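Local coordinates for protein putative oxidoreductase (Bacteroides fragilis NCTC 9343, PDB 3FHL) that probably acts as a nucleotide-dependent oxidoreductase of the Gfo/Idh/MocA family, with an NAD-binding Rossmann domain followed by an alpha/beta domain, at residues C[19-24]-C[120-125]; C[29-34]-C[309-314]; C[182-187]-C[332-337]; C[209-214]-C[340-345]. One frame throughout, in Å; residues are numbered along the deposited sequence. Where two conformers were deposited one is given.

Interaction 1 (C[19-24]-C[120-125])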
# COMPACT_ATOMS: atom_id res chain seq x y z
N VAL C 19 -22.73 20.00 12.99
CA VAL C 19 -22.55 18.58 12.61
C VAL C 19 -21.98 17.76 13.77
O VAL C 19 -22.55 16.74 14.15
CB VAL C 19 -21.67 18.44 11.31
CG1 VAL C 19 -21.28 17.00 11.03
CG2 VAL C 19 -22.44 18.98 10.12
N PHE C 20 -20.87 18.22 14.34
CA PHE C 20 -20.10 17.40 15.29
C PHE C 20 -20.36 17.66 16.77
O PHE C 20 -20.13 16.78 17.61
CB PHE C 20 -18.60 17.56 15.01
CG PHE C 20 -18.18 17.05 13.66
CD1 PHE C 20 -18.20 15.68 13.39
CD2 PHE C 20 -17.77 17.92 12.66
CE1 PHE C 20 -17.83 15.19 12.14
CE2 PHE C 20 -17.39 17.45 11.42
CZ PHE C 20 -17.42 16.08 11.15
N HIS C 21 -20.82 18.87 17.10
CA HIS C 21 -20.86 19.29 18.50
C HIS C 21 -22.25 19.47 19.07
O HIS C 21 -22.65 18.72 19.96
CB HIS C 21 -20.02 20.55 18.68
CG HIS C 21 -18.60 20.36 18.26
ND1 HIS C 21 -17.77 19.43 18.85
CD2 HIS C 21 -17.88 20.95 17.28
CE1 HIS C 21 -16.58 19.48 18.26
NE2 HIS C 21 -16.62 20.39 17.31
N ALA C 22 -23.00 20.45 18.56
CA ALA C 22 -24.39 20.68 19.01
C ALA C 22 -25.32 19.45 19.06
O ALA C 22 -26.03 19.29 20.04
CB ALA C 22 -25.03 21.84 18.26
N PRO C 23 -25.31 18.57 18.01
CA PRO C 23 -26.16 17.38 18.13
C PRO C 23 -25.86 16.46 19.31
O PRO C 23 -26.78 15.81 19.81
CB PRO C 23 -25.89 16.65 16.80
CG PRO C 23 -25.53 17.71 15.88
CD PRO C 23 -24.65 18.60 16.69
N PHE C 24 -24.61 16.42 19.76
CA PHE C 24 -24.18 15.55 20.87
C PHE C 24 -24.20 16.21 22.25
O PHE C 24 -24.63 15.59 23.22
CB PHE C 24 -22.81 14.93 20.56
CG PHE C 24 -22.83 14.04 19.36
CD1 PHE C 24 -23.41 12.77 19.44
CD2 PHE C 24 -22.37 14.50 18.13
CE1 PHE C 24 -23.45 11.94 18.33
CE2 PHE C 24 -22.42 13.67 17.00
CZ PHE C 24 -22.98 12.39 17.10
N SER C 120 -8.68 19.58 25.90
CA SER C 120 -8.91 18.49 24.95
C SER C 120 -8.83 18.99 23.51
O SER C 120 -9.20 20.13 23.23
CB SER C 120 -10.30 17.87 25.20
OG SER C 120 -10.65 16.89 24.23
N VAL C 121 -8.32 18.14 22.61
CA VAL C 121 -8.44 18.40 21.18
C VAL C 121 -9.38 17.38 20.55
O VAL C 121 -9.24 16.18 20.76
CB VAL C 121 -7.06 18.48 20.47
CG1 VAL C 121 -7.23 18.57 18.94
CG2 VAL C 121 -6.31 19.72 20.93
N TYR C 122 -10.36 17.88 19.80
CA TYR C 122 -11.38 17.06 19.15
C TYR C 122 -10.80 16.19 18.03
O TYR C 122 -10.43 16.70 16.97
CB TYR C 122 -12.49 17.94 18.59
CG TYR C 122 -13.70 17.18 18.10
CD1 TYR C 122 -14.47 16.40 18.97
CD2 TYR C 122 -14.10 17.26 16.77
CE1 TYR C 122 -15.59 15.71 18.53
CE2 TYR C 122 -15.21 16.58 16.32
CZ TYR C 122 -15.96 15.82 17.20
OH TYR C 122 -17.05 15.13 16.75
N GLN C 123 -10.72 14.89 18.28
CA GLN C 123 -10.29 13.92 17.26
C GLN C 123 -11.33 12.82 17.20
O GLN C 123 -11.21 11.79 17.87
CB GLN C 123 -8.89 13.37 17.58
CG GLN C 123 -7.81 14.47 17.75
CD GLN C 123 -6.40 13.96 17.56
OE1 GLN C 123 -6.01 13.61 16.45
NE2 GLN C 123 -5.62 13.93 18.64
N ASN C 124 -12.36 13.02 16.39
CA ASN C 124 -13.53 12.16 16.42
C ASN C 124 -13.43 10.80 15.74
O ASN C 124 -14.26 9.92 16.00
CB ASN C 124 -14.76 12.89 15.88
CG ASN C 124 -14.59 13.38 14.46
OD1 ASN C 124 -13.52 13.32 13.86
ND2 ASN C 124 -15.66 13.90 13.91
N ARG C 125 -12.43 10.62 14.88
CA ARG C 125 -12.33 9.38 14.13
C ARG C 125 -11.83 8.21 14.96
O ARG C 125 -11.81 7.06 14.50
CB ARG C 125 -11.55 9.56 12.82
CG ARG C 125 -12.35 10.39 11.79
CD ARG C 125 -11.80 10.23 10.39
NE ARG C 125 -12.51 11.06 9.41
CZ ARG C 125 -13.62 10.70 8.77
NH1 ARG C 125 -14.20 9.52 9.01
NH2 ARG C 125 -14.16 11.54 7.90
O HOH W 1 -18.78 14.58 18.62
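One face of the Tyr122 ring receives the edge of the His21 imidazole in an edge-to-face pair: His21 CE1 stands 3.5 Å above the Tyr122 ring plane, over its centre, and the two planes meet at 59°. The Phe20 ring carries Val19 CG1 over one of its own faces, while the amide of Asn124 approaches the Phe20 ring obliquely, the planes 74° apart and Asn124 ND2 3.1 Å from Phe20 CE1. With CG anti to the backbone N (chi1 -171°), Tyr122 extends toward the helix and brings Tyr122 OH to 3.4 Å from Phe20 CB. Tyr122 OH also takes a weak hydrogen bond from Asn124 ND2 and lies 2.6 Å from a water, which in turn donates to Phe20 O at 2.8 Å. The water thus ties the buried phenol to a carbonyl within the wider pi-type turn at 19-21. His21 is held at both nitrogens, ND1 by Tyr311 and NE2 by Glu95, which should fix the rotation of the imidazole over the phenol. Helix 15-27, the first of the Rossmann fold, here meets strand 119-122, which borders the parallel sheet within this chain, with Phe310 of helix 309-320 also packed edge-to-face on Tyr122.

Interaction 2 (C[29-34]-C[309-314])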
# COMPACT_ATOMS: atom_id res chain seq x y z
N PRO C 29 -27.39 13.67 28.15
CA PRO C 29 -28.08 14.18 29.34
C PRO C 29 -27.15 14.80 30.39
O PRO C 29 -27.62 15.48 31.30
CB PRO C 29 -28.76 12.93 29.91
CG PRO C 29 -27.91 11.81 29.45
CD PRO C 29 -27.45 12.20 28.08
N HIS C 30 -25.85 14.57 30.26
CA HIS C 30 -24.89 15.10 31.23
C HIS C 30 -24.36 16.47 30.84
O HIS C 30 -23.52 17.04 31.55
CB HIS C 30 -23.73 14.13 31.43
CG HIS C 30 -24.15 12.74 31.82
ND1 HIS C 30 -24.63 12.43 33.07
CD2 HIS C 30 -24.15 11.59 31.11
CE1 HIS C 30 -24.91 11.14 33.12
NE2 HIS C 30 -24.63 10.60 31.94
N PHE C 31 -24.83 16.99 29.72
CA PHE C 31 -24.43 18.31 29.25
C PHE C 31 -25.66 19.15 29.04
O PHE C 31 -26.71 18.63 28.67
CB PHE C 31 -23.67 18.22 27.90
CG PHE C 31 -22.31 17.56 28.00
CD1 PHE C 31 -21.16 18.33 28.09
CD2 PHE C 31 -22.19 16.17 28.01
CE1 PHE C 31 -19.90 17.72 28.21
CE2 PHE C 31 -20.95 15.56 28.14
CZ PHE C 31 -19.81 16.33 28.22
N GLU C 32 -25.51 20.46 29.23
CA GLU C 32 -26.50 21.39 28.73
C GLU C 32 -25.86 22.23 27.64
O GLU C 32 -24.82 22.87 27.87
CB GLU C 32 -27.04 22.30 29.86
CG GLU C 32 -28.08 23.31 29.37
CD GLU C 32 -28.42 24.40 30.38
OE1 GLU C 32 -29.33 25.20 30.09
OE2 GLU C 32 -27.78 24.47 31.46
N LEU C 33 -26.45 22.21 26.45
CA LEU C 33 -26.07 23.13 25.39
C LEU C 33 -26.64 24.48 25.79
O LEU C 33 -27.75 24.85 25.41
CB LEU C 33 -26.58 22.68 24.01
CG LEU C 33 -26.16 23.50 22.77
CD1 LEU C 33 -24.63 23.59 22.56
CD2 LEU C 33 -26.84 22.97 21.50
N TYR C 34 -25.84 25.21 26.57
CA TYR C 34 -26.33 26.36 27.31
C TYR C 34 -26.25 27.63 26.48
O TYR C 34 -27.24 28.35 26.34
CB TYR C 34 -25.57 26.49 28.65
CG TYR C 34 -25.92 27.73 29.44
CD1 TYR C 34 -27.24 28.01 29.80
CD2 TYR C 34 -24.92 28.63 29.81
CE1 TYR C 34 -27.56 29.17 30.52
CE2 TYR C 34 -25.23 29.79 30.54
CZ TYR C 34 -26.55 30.05 30.88
OH TYR C 34 -26.86 31.19 31.59
N GLY C 309 -19.36 9.53 21.87
CA GLY C 309 -18.38 8.99 22.82
C GLY C 309 -17.32 9.99 23.24
O GLY C 309 -16.73 9.85 24.32
N PHE C 310 -17.08 10.99 22.39
CA PHE C 310 -16.13 12.05 22.71
C PHE C 310 -16.60 12.82 23.95
O PHE C 310 -15.82 13.05 24.88
CB PHE C 310 -15.95 13.01 21.54
CG PHE C 310 -15.09 14.20 21.86
CD1 PHE C 310 -13.70 14.07 21.89
CD2 PHE C 310 -15.67 15.43 22.18
CE1 PHE C 310 -12.90 15.16 22.20
CE2 PHE C 310 -14.86 16.53 22.50
CZ PHE C 310 -13.48 16.39 22.51
N TYR C 311 -17.87 13.20 23.94
CA TYR C 311 -18.52 13.94 25.02
C TYR C 311 -18.78 13.07 26.23
O TYR C 311 -18.57 13.51 27.36
CB TYR C 311 -19.77 14.66 24.50
CG TYR C 311 -19.38 15.87 23.69
CD1 TYR C 311 -18.83 16.99 24.32
CD2 TYR C 311 -19.49 15.88 22.29
CE1 TYR C 311 -18.43 18.10 23.60
CE2 TYR C 311 -19.07 16.99 21.55
CZ TYR C 311 -18.55 18.10 22.23
OH TYR C 311 -18.13 19.21 21.55
N GLN C 312 -19.16 11.81 26.01
CA GLN C 312 -19.33 10.89 27.12
C GLN C 312 -18.02 10.74 27.88
O GLN C 312 -18.01 10.73 29.11
CB GLN C 312 -19.88 9.54 26.65
CG GLN C 312 -20.17 8.53 27.79
CD GLN C 312 -21.30 8.96 28.74
OE1 GLN C 312 -22.06 9.89 28.45
NE2 GLN C 312 -21.41 8.27 29.88
N ASN C 313 -16.91 10.66 27.14
CA ASN C 313 -15.60 10.60 27.78
C ASN C 313 -15.26 11.86 28.59
O ASN C 313 -14.68 11.76 29.67
CB ASN C 313 -14.49 10.31 26.77
CG ASN C 313 -13.11 10.34 27.41
OD1 ASN C 313 -12.29 11.19 27.08
ND2 ASN C 313 -12.87 9.44 28.37
N ILE C 314 -15.61 13.03 28.05
CA ILE C 314 -15.37 14.29 28.74
C ILE C 314 -16.13 14.32 30.06
O ILE C 314 -15.57 14.70 31.11
CB ILE C 314 -15.73 15.49 27.85
CG1 ILE C 314 -14.66 15.66 26.78
CG2 ILE C 314 -15.88 16.80 28.67
CD1 ILE C 314 -14.90 16.82 25.91
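Phe31 reaches from the start of its strand onto the first turn of helix 309-320, and its ring makes most of the contact. CB and CG serve as the stem; chi1 of -69° sets CG beside the backbone N and directs the ring at the helix. Along one side of the ring, Phe31 CE2 comes 3.9 Å from Tyr311 CB and 3.2 Å from the carbonyl oxygen Tyr311 O. On the other side, Phe31 CE1 meets Tyr311 CD1 at 4.1 Å, and that atom lies over one face of the phenyl ring. The tip, Phe31 CZ, touches Tyr311 O as well and, in the conformer given for Ile314, reaches Ile314 CG2 at 4.0 Å, the methyl sitting at the ring edge near its plane. The rings of Phe31 and Tyr311 are nearly perpendicular, at 81°, with centroids 5.6 Å apart, a T-shaped pair in which Tyr311 offers its edge and Phe31 its face. Strand 31-37 belongs to the parallel sheet of the Rossmann fold, so a helix from the C-terminal part of the chain packs back on the nucleotide-binding domain; Ile25 of helix 15-27 and Leu68 of strand 68-71 also line the Phe31 ring. At the more open margin His30 CD2 stands 3.8 Å from Gln312 OE1, which accepts a hydrogen bond from Asn28. Tyr311 sends its hydroxyl onward to His21.

Interaction 3 (C[182-187]-C[332-337])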
# COMPACT_ATOMS: atom_id res chain seq x y z
N HIS C 182 -5.78 12.17 11.00
CA HIS C 182 -6.70 11.15 11.54
C HIS C 182 -6.07 9.76 11.61
O HIS C 182 -6.26 9.05 12.59
CB HIS C 182 -7.99 11.07 10.71
CG HIS C 182 -8.78 12.34 10.68
ND1 HIS C 182 -9.48 12.82 11.76
CD2 HIS C 182 -9.01 13.22 9.67
CE1 HIS C 182 -10.09 13.94 11.43
NE2 HIS C 182 -9.82 14.20 10.17
N LEU C 183 -5.34 9.37 10.57
CA LEU C 183 -4.78 8.02 10.48
C LEU C 183 -3.62 7.83 11.43
O LEU C 183 -3.46 6.76 12.02
CB LEU C 183 -4.31 7.70 9.04
CG LEU C 183 -5.37 7.81 7.93
CD1 LEU C 183 -4.84 7.27 6.63
CD2 LEU C 183 -6.67 7.06 8.31
N ILE C 184 -2.76 8.85 11.51
CA ILE C 184 -1.63 8.85 12.43
C ILE C 184 -2.12 8.81 13.89
O ILE C 184 -1.62 8.01 14.68
CB ILE C 184 -0.71 10.07 12.21
CG1 ILE C 184 -0.00 9.98 10.86
CG2 ILE C 184 0.33 10.11 13.31
CD1 ILE C 184 0.48 11.31 10.30
N ASP C 185 -3.09 9.66 14.22
CA ASP C 185 -3.69 9.63 15.57
C ASP C 185 -4.15 8.23 15.99
O ASP C 185 -3.77 7.74 17.06
CB ASP C 185 -4.86 10.61 15.67
CG ASP C 185 -5.52 10.59 17.04
OD1 ASP C 185 -4.83 10.90 18.06
OD2 ASP C 185 -6.72 10.25 17.10
N GLN C 186 -4.91 7.58 15.12
CA GLN C 186 -5.35 6.20 15.33
C GLN C 186 -4.18 5.25 15.52
O GLN C 186 -4.23 4.41 16.42
CB GLN C 186 -6.21 5.73 14.15
CG GLN C 186 -7.63 6.34 14.09
CD GLN C 186 -8.37 5.93 12.82
OE1 GLN C 186 -7.75 5.41 11.89
NE2 GLN C 186 -9.68 6.16 12.77
N ALA C 187 -3.14 5.37 14.69
CA ALA C 187 -2.01 4.43 14.78
C ALA C 187 -1.25 4.58 16.09
O ALA C 187 -0.86 3.58 16.70
CB ALA C 187 -1.05 4.57 13.58
N LEU C 332 -0.23 17.24 19.36
CA LEU C 332 1.14 17.69 19.18
C LEU C 332 2.00 16.52 18.73
O LEU C 332 2.87 16.68 17.88
CB LEU C 332 1.71 18.31 20.46
CG LEU C 332 1.11 19.61 20.99
CD1 LEU C 332 2.14 20.20 21.94
CD2 LEU C 332 0.78 20.62 19.89
N ASN C 333 1.74 15.35 19.31
CA ASN C 333 2.39 14.10 18.91
C ASN C 333 2.11 13.74 17.45
O ASN C 333 3.01 13.33 16.71
CB ASN C 333 1.93 12.96 19.82
CG ASN C 333 2.47 13.09 21.24
OD1 ASN C 333 3.31 13.96 21.53
ND2 ASN C 333 2.00 12.23 22.14
N VAL C 334 0.85 13.90 17.05
CA VAL C 334 0.43 13.68 15.67
C VAL C 334 1.17 14.61 14.71
O VAL C 334 1.69 14.16 13.69
CB VAL C 334 -1.08 13.81 15.54
CG1 VAL C 334 -1.53 13.92 14.08
CG2 VAL C 334 -1.73 12.63 16.21
N ILE C 335 1.24 15.89 15.08
CA ILE C 335 1.92 16.92 14.28
C ILE C 335 3.42 16.67 14.15
O ILE C 335 4.00 16.95 13.10
CB ILE C 335 1.62 18.35 14.82
CG1 ILE C 335 0.20 18.76 14.44
CG2 ILE C 335 2.62 19.40 14.29
CD1 ILE C 335 -0.31 20.00 15.18
N ARG C 336 4.03 16.11 15.19
CA ARG C 336 5.42 15.71 15.12
C ARG C 336 5.64 14.66 14.02
O ARG C 336 6.57 14.79 13.22
CB ARG C 336 5.90 15.16 16.46
CG ARG C 336 7.36 14.76 16.49
CD ARG C 336 7.79 14.44 17.91
NE ARG C 336 9.19 14.01 18.01
CZ ARG C 336 9.65 13.20 18.95
NH1 ARG C 336 8.83 12.71 19.87
NH2 ARG C 336 10.93 12.86 18.97
N ILE C 337 4.77 13.65 13.99
CA ILE C 337 4.78 12.63 12.93
C ILE C 337 4.54 13.23 11.54
O ILE C 337 5.26 12.89 10.59
CB ILE C 337 3.78 11.48 13.22
CG1 ILE C 337 4.05 10.86 14.59
CG2 ILE C 337 3.85 10.38 12.13
CD1 ILE C 337 5.43 10.31 14.76
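Ile184 and Ile337 cross obliquely, each presenting its CG2 branch to the other, where helix 182-187 meets helix 332-337. Ile184 CG2 lies 3.7 Å from both Ile337 CB and Ile337 CG2, so this methyl rests against the branch point of its partner. The far end of Ile184 adds to the same patch, Ile184 CD1 standing 3.9 Å from Ile337 CG2. In both isoleucines CG2 is anti to the backbone N and CG1 beside it (chi1 -67° in Ile184 and -54° in Ile337), a matched pair of rotamers that turns the short branches inward. One turn earlier on the second helix, Val334 takes a different route. Val334 CG2 passes obliquely alongside Asp185 and meets the backbone, 3.6 Å from Asp185 CA, before it touches Asp185 CB at 3.8 Å. The other methyl, Val334 CG1, faces Ile184 CG2 more loosely, at 4.3 Å. The axes of the two short segments come within 9.3 Å at a crossing angle of 115°, and the backbones draw closest where Asp185 faces Val334, with their CA atoms 5.8 Å apart. Ser181 and Ile188 of helix 180-191 extend the bed beneath Val334, and Leu218 of strand 213-221 lies against Ile337, so the pair of helices packs over the mixed sheet of the C-terminal domain. No hydrogen bond joins the two segments; the contact rests on apolar packing of Ile184, Val334 and Ile337, with the CA and CB of Asp185, while the buried Asp185 carboxylate is directed elsewhere, to a salt bridge with Arg126.

Interaction 4 (C[209-214]-C[340-345])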
# COMPACT_ATOMS: atom_id res chain seq x y z
N LYS C 209 -1.75 21.82 -6.25
CA LYS C 209 -0.85 22.75 -5.56
C LYS C 209 -0.30 22.18 -4.25
O LYS C 209 0.77 22.59 -3.79
CB LYS C 209 -1.57 24.07 -5.29
CG LYS C 209 -2.20 24.73 -6.51
CD LYS C 209 -3.02 25.96 -6.12
CE LYS C 209 -3.83 26.50 -7.29
NZ LYS C 209 -4.66 27.68 -6.90
N VAL C 210 -1.05 21.25 -3.65
CA VAL C 210 -0.65 20.56 -2.41
C VAL C 210 -0.72 19.05 -2.61
O VAL C 210 -1.40 18.58 -3.53
CB VAL C 210 -1.53 20.97 -1.19
CG1 VAL C 210 -1.25 22.41 -0.77
CG2 VAL C 210 -3.02 20.77 -1.48
N ASP C 211 -0.03 18.29 -1.75
CA ASP C 211 -0.03 16.83 -1.86
C ASP C 211 -1.44 16.23 -1.85
O ASP C 211 -2.32 16.67 -1.09
CB ASP C 211 0.89 16.18 -0.80
CG ASP C 211 0.40 16.41 0.63
OD1 ASP C 211 0.56 17.53 1.13
OD2 ASP C 211 -0.12 15.46 1.26
N ASP C 212 -1.65 15.28 -2.74
CA ASP C 212 -2.93 14.59 -2.86
C ASP C 212 -2.69 13.08 -2.82
O ASP C 212 -3.54 12.30 -3.24
CB ASP C 212 -3.69 15.03 -4.13
CG ASP C 212 -2.87 14.87 -5.42
OD1 ASP C 212 -1.91 14.08 -5.46
OD2 ASP C 212 -3.20 15.55 -6.43
N TYR C 213 -1.53 12.70 -2.30
CA TYR C 213 -1.18 11.30 -2.13
C TYR C 213 -0.14 11.26 -1.02
O TYR C 213 0.81 12.03 -1.04
CB TYR C 213 -0.53 10.74 -3.41
CG TYR C 213 0.05 9.36 -3.24
CD1 TYR C 213 -0.71 8.24 -3.54
CD2 TYR C 213 1.35 9.16 -2.74
CE1 TYR C 213 -0.21 6.97 -3.36
CE2 TYR C 213 1.86 7.89 -2.56
CZ TYR C 213 1.06 6.80 -2.88
OH TYR C 213 1.52 5.52 -2.72
N PHE C 214 -0.28 10.31 -0.11
CA PHE C 214 0.83 10.01 0.81
C PHE C 214 0.88 8.53 1.10
O PHE C 214 -0.15 7.86 1.08
CB PHE C 214 0.77 10.87 2.09
CG PHE C 214 -0.37 10.54 3.03
CD1 PHE C 214 -0.34 9.41 3.85
CD2 PHE C 214 -1.48 11.37 3.10
CE1 PHE C 214 -1.39 9.12 4.70
CE2 PHE C 214 -2.52 11.10 3.96
CZ PHE C 214 -2.48 9.95 4.76
N ALA C 340 7.61 15.03 10.48
CA ALA C 340 8.61 14.02 10.11
C ALA C 340 8.35 13.41 8.73
O ALA C 340 9.28 13.13 7.99
CB ALA C 340 8.71 12.95 11.15
N ALA C 341 7.07 13.21 8.41
CA ALA C 341 6.65 12.72 7.10
C ALA C 341 7.00 13.72 5.98
O ALA C 341 7.54 13.33 4.94
CB ALA C 341 5.15 12.40 7.11
N TYR C 342 6.71 15.00 6.21
CA TYR C 342 7.10 16.05 5.27
C TYR C 342 8.63 16.14 5.11
O TYR C 342 9.13 16.29 4.00
CB TYR C 342 6.47 17.40 5.65
CG TYR C 342 5.05 17.56 5.11
CD1 TYR C 342 4.81 17.88 3.78
CD2 TYR C 342 3.94 17.41 5.94
CE1 TYR C 342 3.52 18.05 3.28
CE2 TYR C 342 2.64 17.56 5.45
CZ TYR C 342 2.43 17.87 4.12
OH TYR C 342 1.14 18.02 3.63
N GLN C 343 9.36 15.99 6.21
CA GLN C 343 10.82 16.07 6.18
C GLN C 343 11.43 14.87 5.43
O GLN C 343 12.38 15.04 4.67
CB GLN C 343 11.37 16.17 7.60
CG GLN C 343 12.88 16.39 7.69
CD GLN C 343 13.44 16.14 9.08
OE1 GLN C 343 12.70 16.10 10.06
NE2 GLN C 343 14.75 15.97 9.16
N SER C 344 10.89 13.68 5.65
CA SER C 344 11.31 12.47 4.97
C SER C 344 11.15 12.55 3.46
O SER C 344 12.04 12.11 2.71
CB SER C 344 10.54 11.26 5.49
OG SER C 344 10.87 10.09 4.76
N HIS C 345 10.03 13.11 3.03
CA HIS C 345 9.75 13.29 1.61
C HIS C 345 10.66 14.37 1.00
O HIS C 345 11.29 14.12 -0.02
CB HIS C 345 8.27 13.65 1.40
CG HIS C 345 7.97 14.23 0.05
ND1 HIS C 345 8.04 13.49 -1.11
CD2 HIS C 345 7.57 15.47 -0.31
CE1 HIS C 345 7.71 14.26 -2.13
NE2 HIS C 345 7.41 15.46 -1.68
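Asp211 holds its carboxylate between its own backbone N and carbonyl carbon (chi1 65°), and Tyr342 sets its ring beside its backbone N; these two torsions bring the acid and the phenol together from opposite directions. Tyr342 OH donates a hydrogen bond to Asp211 OD1 over 2.6 Å, a short separation consistent with a strong bond to a charged carboxylate. The oxygen is met on its syn side, the hydroxyl lying 28° out of the carboxylate plane. Asp211 OD1 sits at the edge of the Tyr342 ring, near its plane, and the carboxylate plane is turned 81° from that of the ring. With no apolar pairing between the segments, this one polar bond is what joins them. The other carboxylate oxygen, OD2, is bonded to Thr176 OG1 of helix 175-178, so both oxygens are engaged and the group should be restrained in its rotation. Tyr177 meets the Tyr342 ring, and Leu201 touches both partners. Two residues on from the acid, Tyr213 OH hydrogen-bonds Glu148 of the second subunit, so this part of the chain also reaches the dimer partner. The bond thus ties the loop leading into strand 213-221, beside the classic beta bulge of Asp212 and Tyr213 opposite Gly202, to the later turns of helix 328-347, with strand 194-202 and helix 175-178 alongside.

In the fold
Interactions 1 and 2 are buried and largely aromatic, and they meet where His21 ND1 and Tyr311 OH lie 2.7 Å apart; together they pack helices 15-27 and 309-320 against the parallel sheet that contains strands 31-37 and 119-122. Interaction 3 is equally buried but apolar in its contacts across the helices, and it adjoins interaction 1 through the probable hydrogen bond of Gln186 NE2 to Arg125 O, 2.9 Å long, which links segment 120-125 to helix 180-191. Interactions 3 and 4 share helix 328-347, yet interaction 4 lies near the surface and rests on a single polar bond. Interactions 2 and 4 lie farthest apart, their centres about 36 Å from each other.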